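Local structure of beta-porphyranase B (Bacteroides plebeius, 4AWD) at residues 135-149 / 306-318. The protein hydrolyses the sulfated red-algal polysaccharide porphyran, cutting the linkages between beta-D-galactopyranose and alpha-L-galactopyranose-6-sulfate. Residues are numbered along the deposited sequence; the frame is centred on the assembly and turned at random.
With CA (calcium ion), chain C.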
loop_
_atom_site.group_PDB
_atom_site.type_symbol
_atom_site.label_atom_id
_atom_site.label_comp_id
_atom_site.label_asym_id
_atom_site.label_seq_id
_atom_site.Cartn_x
_atom_site.Cartn_y
_atom_site.Cartn_z
ATOM N N TYR A 135 2.201 -13.604 -4.565
ATOM C CA TYR A 135 2.967 -13.088 -3.442
ATOM C C TYR A 135 3.575 -11.726 -3.792
ATOM O O TYR A 135 4.099 -11.513 -4.896
ATOM C CB TYR A 135 4.060 -14.086 -3.037
ATOM C CG TYR A 135 4.733 -13.778 -1.720
ATOM C CD1 TYR A 135 5.841 -12.932 -1.662
ATOM C CD2 TYR A 135 4.254 -14.320 -0.532
ATOM C CE1 TYR A 135 6.474 -12.628 -0.438
ATOM C CE2 TYR A 135 4.877 -14.040 0.695
ATOM C CZ TYR A 135 5.981 -13.183 0.733
ATOM O OH TYR A 135 6.592 -12.898 1.929
ATOM N N TYR A 136 3.486 -10.803 -2.845
ATOM C CA TYR A 136 3.864 -9.419 -3.068
ATOM C C TYR A 136 4.629 -8.943 -1.853
ATOM O O TYR A 136 4.229 -9.217 -0.719
ATOM C CB TYR A 136 2.603 -8.581 -3.279
ATOM C CG TYR A 136 1.796 -9.062 -4.468
ATOM C CD1 TYR A 136 2.036 -8.560 -5.757
ATOM C CD2 TYR A 136 0.810 -10.022 -4.308
ATOM C CE1 TYR A 136 1.328 -9.017 -6.842
ATOM C CE2 TYR A 136 0.081 -10.480 -5.399
ATOM C CZ TYR A 136 0.348 -9.971 -6.658
ATOM O OH TYR A 136 -0.379 -10.446 -7.723
ATOM N N GLU A 137 5.724 -8.226 -2.078
ATOM C CA GLU A 137 6.616 -7.893 -0.978
ATOM C C GLU A 137 7.469 -6.692 -1.319
ATOM O O GLU A 137 7.846 -6.503 -2.479
ATOM C CB GLU A 137 7.525 -9.091 -0.668
ATOM C CG GLU A 137 8.325 -8.952 0.628
ATOM C CD GLU A 137 8.694 -10.285 1.242
ATOM O OE1 GLU A 137 9.682 -10.909 0.792
ATOM O OE2 GLU A 137 7.981 -10.704 2.178
ATOM N N THR A 138 7.800 -5.901 -0.301
ATOM C CA THR A 138 8.744 -4.815 -0.460
ATOM C C THR A 138 9.711 -4.776 0.718
ATOM O O THR A 138 9.371 -5.209 1.827
ATOM C CB THR A 138 8.026 -3.439 -0.625
ATOM O OG1 THR A 138 8.991 -2.443 -0.973
ATOM C CG2 THR A 138 7.313 -3.007 0.644
ATOM N N ARG A 139 10.925 -4.286 0.444
ATOM C CA ARG A 139 11.895 -3.904 1.474
ATOM C C ARG A 139 11.839 -2.376 1.589
ATOM O O ARG A 139 12.253 -1.652 0.678
ATOM C CB ARG A 139 13.316 -4.382 1.133
ATOM C CG ARG A 139 14.239 -4.459 2.354
ATOM C CD ARG A 139 15.510 -5.309 2.135
ATOM N NE ARG A 139 16.613 -4.451 1.730
ATOM C CZ ARG A 139 17.576 -3.999 2.528
ATOM N NH1 ARG A 139 17.641 -4.356 3.802
ATOM N NH2 ARG A 139 18.497 -3.195 2.028
ATOM N N MET A 140 11.313 -1.903 2.718
ATOM C CA MET A 140 11.004 -0.496 2.913
ATOM C C MET A 140 11.660 0.036 4.182
ATOM O O MET A 140 11.736 -0.653 5.210
ATOM C CB MET A 140 9.473 -0.285 3.012
ATOM C CG MET A 140 9.040 1.176 3.127
ATOM S SD MET A 140 7.261 1.293 3.341
ATOM C CE MET A 140 7.118 0.749 5.062
ATOM N N LYS A 141 12.129 1.270 4.115
ATOM C CA LYS A 141 12.486 1.985 5.334
ATOM C C LYS A 141 11.595 3.209 5.374
ATOM O O LYS A 141 11.521 3.943 4.384
ATOM C CB LYS A 141 13.983 2.358 5.345
ATOM C CG LYS A 141 14.399 3.173 6.596
ATOM C CD LYS A 141 15.912 3.179 6.864
ATOM C CE LYS A 141 16.643 4.213 6.026
ATOM N NZ LYS A 141 17.740 4.839 6.824
ATOM N N ALA A 142 10.885 3.404 6.483
ATOM C CA ALA A 142 9.932 4.541 6.589
ATOM C C ALA A 142 10.653 5.865 6.744
ATOM O O ALA A 142 11.754 5.908 7.281
ATOM C CB ALA A 142 8.936 4.347 7.745
ATOM N N SER A 143 10.024 6.939 6.265
ATOM C CA SER A 143 10.510 8.294 6.520
ATOM C C SER A 143 10.388 8.573 8.012
ATOM O O SER A 143 9.456 8.063 8.649
ATOM C CB SER A 143 9.694 9.314 5.730
ATOM O OG SER A 143 8.338 9.303 6.149
ATOM N N LEU A 144 11.336 9.337 8.569
ATOM C CA LEU A 144 11.271 9.794 9.964
ATOM C C LEU A 144 10.379 11.033 10.016
ATOM O O LEU A 144 10.834 12.172 10.137
ATOM C CB LEU A 144 12.664 10.063 10.544
ATOM C CG LEU A 144 12.782 10.063 12.089
ATOM C CD1 LEU A 144 12.507 8.702 12.676
ATOM C CD2 LEU A 144 14.151 10.550 12.569
ATOM N N THR A 145 9.082 10.769 9.960
ATOM C CA THR A 145 8.111 11.755 9.569
ATOM C C THR A 145 6.759 11.246 10.046
ATOM O O THR A 145 6.597 10.038 10.247
ATOM C CB THR A 145 8.167 11.871 8.017
ATOM O OG1 THR A 145 8.866 13.070 7.629
ATOM C CG2 THR A 145 6.822 11.816 7.383
ATOM N N THR A 146 5.803 12.159 10.242
ATOM C CA THR A 146 4.441 11.785 10.593
ATOM C C THR A 146 3.536 11.561 9.370
ATOM O O THR A 146 2.303 11.574 9.488
ATOM C CB THR A 146 3.770 12.839 11.496
ATOM O OG1 THR A 146 3.968 14.134 10.934
ATOM C CG2 THR A 146 4.311 12.796 12.940
ATOM N N MET A 147 4.148 11.376 8.203
ATOM C CA MET A 147 3.438 10.929 6.999
ATOM C C MET A 147 3.691 9.436 6.777
ATOM O O MET A 147 4.733 8.902 7.176
ATOM C CB MET A 147 3.835 11.755 5.770
ATOM C CG MET A 147 3.161 13.111 5.753
ATOM S SD MET A 147 3.679 14.226 4.439
ATOM C CE MET A 147 3.036 13.389 2.985
ATOM N N SER A 148 2.722 8.772 6.161
ATOM C CA SER A 148 2.734 7.315 6.042
ATOM C C SER A 148 3.828 6.834 5.100
ATOM O O SER A 148 4.240 7.561 4.197
ATOM C CB SER A 148 1.388 6.821 5.511
ATOM O OG SER A 148 1.188 7.315 4.189
ATOM N N SER A 149 4.298 5.612 5.343
ATOM C CA SER A 149 5.075 4.848 4.370
ATOM C C SER A 149 4.231 3.612 4.128
ATOM O O SER A 149 3.939 2.889 5.074
ATOM C CB SER A 149 6.438 4.439 4.938
ATOM O OG SER A 149 7.209 5.571 5.302
ATOM N N LYS A 306 15.910 12.116 5.919
ATOM C CA LYS A 306 14.929 11.793 6.933
ATOM C C LYS A 306 13.505 11.877 6.401
ATOM O O LYS A 306 12.650 11.120 6.825
ATOM C CB LYS A 306 15.088 12.739 8.131
ATOM C CG LYS A 306 15.659 12.116 9.409
ATOM C CD LYS A 306 17.076 11.541 9.273
ATOM C CE LYS A 306 17.785 11.621 10.648
ATOM N NZ LYS A 306 19.044 10.828 10.772
ATOM N N SER A 307 13.253 12.799 5.477
ATOM C CA SER A 307 11.896 13.024 4.961
ATOM C C SER A 307 11.483 12.057 3.850
ATOM O O SER A 307 10.395 12.178 3.288
ATOM C CB SER A 307 11.765 14.463 4.459
ATOM O OG SER A 307 12.131 15.377 5.472
ATOM N N THR A 308 12.351 11.098 3.549
ATOM C CA THR A 308 12.184 10.180 2.426
ATOM C C THR A 308 11.809 8.772 2.883
ATOM O O THR A 308 12.366 8.255 3.857
ATOM C CB THR A 308 13.487 10.134 1.595
ATOM O OG1 THR A 308 13.771 11.451 1.108
ATOM C CG2 THR A 308 13.381 9.180 0.421
ATOM N N THR A 309 10.856 8.160 2.182
ATOM C CA THR A 309 10.580 6.747 2.367
ATOM C C THR A 309 11.361 6.019 1.294
ATOM O O THR A 309 11.310 6.408 0.111
ATOM C CB THR A 309 9.073 6.413 2.243
ATOM O OG1 THR A 309 8.338 7.019 3.319
ATOM C CG2 THR A 309 8.865 4.912 2.297
ATOM N N TYR A 310 12.074 4.970 1.694
ATOM C CA TYR A 310 12.910 4.217 0.754
ATOM C C TYR A 310 12.378 2.825 0.466
ATOM O O TYR A 310 12.061 2.066 1.385
ATOM C CB TYR A 310 14.333 4.088 1.282
ATOM C CG TYR A 310 15.071 5.384 1.454
ATOM C CD1 TYR A 310 15.795 5.936 0.400
ATOM C CD2 TYR A 310 15.072 6.047 2.681
ATOM C CE1 TYR A 310 16.491 7.126 0.558
ATOM C CE2 TYR A 310 15.771 7.231 2.850
ATOM C CZ TYR A 310 16.479 7.764 1.790
ATOM O OH TYR A 310 17.162 8.945 1.947
ATOM N N TYR A 311 12.295 2.488 -0.813
ATOM C CA TYR A 311 11.942 1.139 -1.207
ATOM C C TYR A 311 13.104 0.558 -1.991
ATOM O O TYR A 311 13.396 1.002 -3.110
ATOM C CB TYR A 311 10.664 1.132 -2.056
ATOM C CG TYR A 311 9.477 1.794 -1.396
ATOM C CD1 TYR A 311 9.319 3.185 -1.423
ATOM C CD2 TYR A 311 8.509 1.030 -0.752
ATOM C CE1 TYR A 311 8.237 3.795 -0.823
ATOM C CE2 TYR A 311 7.408 1.640 -0.139
ATOM C CZ TYR A 311 7.283 3.018 -0.184
ATOM O OH TYR A 311 6.200 3.607 0.413
ATOM N N ASP A 312 13.776 -0.416 -1.385
ATOM C CA ASP A 312 14.889 -1.127 -2.015
ATOM C C ASP A 312 14.386 -1.937 -3.207
ATOM O O ASP A 312 15.028 -1.984 -4.254
ATOM C CB ASP A 312 15.588 -2.053 -1.006
ATOM C CG ASP A 312 16.885 -2.632 -1.542
ATOM O OD1 ASP A 312 17.269 -2.293 -2.676
ATOM O OD2 ASP A 312 17.522 -3.436 -0.831
ATOM N N TRP A 313 13.229 -2.559 -3.056
ATOM C CA TRP A 313 12.630 -3.264 -4.170
ATOM C C TRP A 313 11.170 -3.533 -3.947
ATOM O O TRP A 313 10.673 -3.469 -2.826
ATOM C CB TRP A 313 13.358 -4.588 -4.465
ATOM C CG TRP A 313 13.733 -5.401 -3.254
ATOM C CD1 TRP A 313 14.976 -5.481 -2.673
ATOM C CD2 TRP A 313 12.880 -6.251 -2.486
ATOM N NE1 TRP A 313 14.946 -6.340 -1.607
ATOM C CE2 TRP A 313 13.671 -6.822 -1.465
ATOM C CE3 TRP A 313 11.527 -6.601 -2.569
ATOM C CZ2 TRP A 313 13.152 -7.709 -0.528
ATOM C CZ3 TRP A 313 11.008 -7.498 -1.637
ATOM C CH2 TRP A 313 11.819 -8.034 -0.630
ATOM N N VAL A 314 10.485 -3.836 -5.039
ATOM C CA VAL A 314 9.146 -4.366 -4.977
ATOM C C VAL A 314 9.210 -5.670 -5.768
ATOM O O VAL A 314 9.716 -5.680 -6.900
ATOM C CB VAL A 314 8.162 -3.342 -5.553
ATOM C CG1 VAL A 314 6.853 -3.990 -5.953
ATOM C CG2 VAL A 314 7.933 -2.211 -4.525
ATOM N N ARG A 315 8.767 -6.777 -5.177
ATOM C CA ARG A 315 8.870 -8.058 -5.881
ATOM C C ARG A 315 7.570 -8.845 -5.819
ATOM O O ARG A 315 6.995 -9.021 -4.751
ATOM C CB ARG A 315 10.107 -8.860 -5.409
ATOM C CG ARG A 315 11.381 -7.967 -5.322
ATOM C CD ARG A 315 12.730 -8.648 -5.472
ATOM N NE ARG A 315 13.307 -9.174 -4.245
ATOM C CZ ARG A 315 14.562 -8.988 -3.813
ATOM N NH1 ARG A 315 15.444 -8.247 -4.468
ATOM N NH2 ARG A 315 14.940 -9.567 -2.685
ATOM N N ALA A 316 7.078 -9.266 -6.980
ATOM C CA ALA A 316 5.826 -10.022 -7.056
ATOM C C ALA A 316 6.034 -11.407 -7.667
ATOM O O ALA A 316 6.898 -11.601 -8.533
ATOM C CB ALA A 316 4.788 -9.257 -7.847
ATOM N N TYR A 317 5.228 -12.363 -7.221
ATOM C CA TYR A 317 5.330 -13.723 -7.712
ATOM C C TYR A 317 3.967 -14.335 -8.017
ATOM O O TYR A 317 2.939 -13.911 -7.492
ATOM C CB TYR A 317 6.121 -14.597 -6.734
ATOM C CG TYR A 317 7.492 -14.039 -6.393
ATOM C CD1 TYR A 317 7.638 -13.044 -5.422
ATOM C CD2 TYR A 317 8.633 -14.487 -7.045
ATOM C CE1 TYR A 317 8.877 -12.518 -5.107
ATOM C CE2 TYR A 317 9.891 -13.966 -6.725
ATOM C CZ TYR A 317 9.996 -12.982 -5.756
ATOM O OH TYR A 317 11.213 -12.449 -5.432
ATOM N N LYS A 318 3.997 -15.323 -8.906
ATOM C CA LYS A 318 2.855 -16.136 -9.296
ATOM C C LYS A 318 3.131 -17.598 -9.008
ATOM O O LYS A 318 4.267 -18.060 -9.115
ATOM C CB LYS A 318 2.639 -16.005 -10.804
ATOM C CG LYS A 318 1.374 -15.297 -11.219
ATOM C CD LYS A 318 1.519 -14.743 -12.646
ATOM C CE LYS A 318 2.273 -15.700 -13.578
ATOM N NZ LYS A 318 2.486 -15.100 -14.929
HETATM CA CA CA C . 17.363 -1.895 -5.032
HETATM O O HOH W 1 1.289 -12.188 -8.861
HETATM O O HOH W 2 13.766 7.647 6.129
HETATM O O HOH W 3 6.600 9.089 4.180
HETATM O O HOH W 4 17.586 -4.220 -5.404
#
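Arg139 lays its CB over one face of Trp313 and brings its guanidinium to Asp312. Arg139 CB sits 3.9 Å from the centroid of the five-membered ring of Trp313, a CH-pi contact. With CG anti to the backbone N (chi1 -159°) and the chain extended to CD, CD passes the indole near NE1. A bend at chi3 then turns the guanidinium aside, where Arg139 NE donates to Asp312 OD2 at 2.9 Å and NH2 to the same oxygen, a salt bridge. NE uses the anti lone pair of OD2, whereas NH2 comes from above the carboxylate plane. A long, flexible cation suits this place: CB covers part of the indole and CD passes its edge, while the head reaches the acid. Asp312, with its short side chain, can bring both OD1 (2.4 Å from the calcium ion) and its own backbone O to the metal, while OD2 takes the arginine. Glu57, Asn59 and Gly94 are also at the metal. The other indole face carries the guanidinium of Arg315, which is salt-bridged to Glu57.

Segments 135-149 and 306-318 pair as antiparallel neighbours in the GH16 beta-sandwich (jelly roll), and the second turns a corner at Asp312, whose N bonds to Arg139 O at 2.8 Å. Beside this corner Thr138 OG1 donates to Trp313 O at 2.7 Å, a short hydroxyl suited to reaching a backbone carbonyl in a buried place.

On the same face as Thr138, Met140 runs alongside Tyr311, its SD 4.4 Å from the ring centroid and oblique to it, a Met-aromatic contact for which a slender, polarisable thioether is well suited. In the other direction, beyond Thr138, Ala316 CB meets Tyr136 CD1 at 3.5 Å, a small methyl that lets the tyrosine ring approach the neighbouring strand closely.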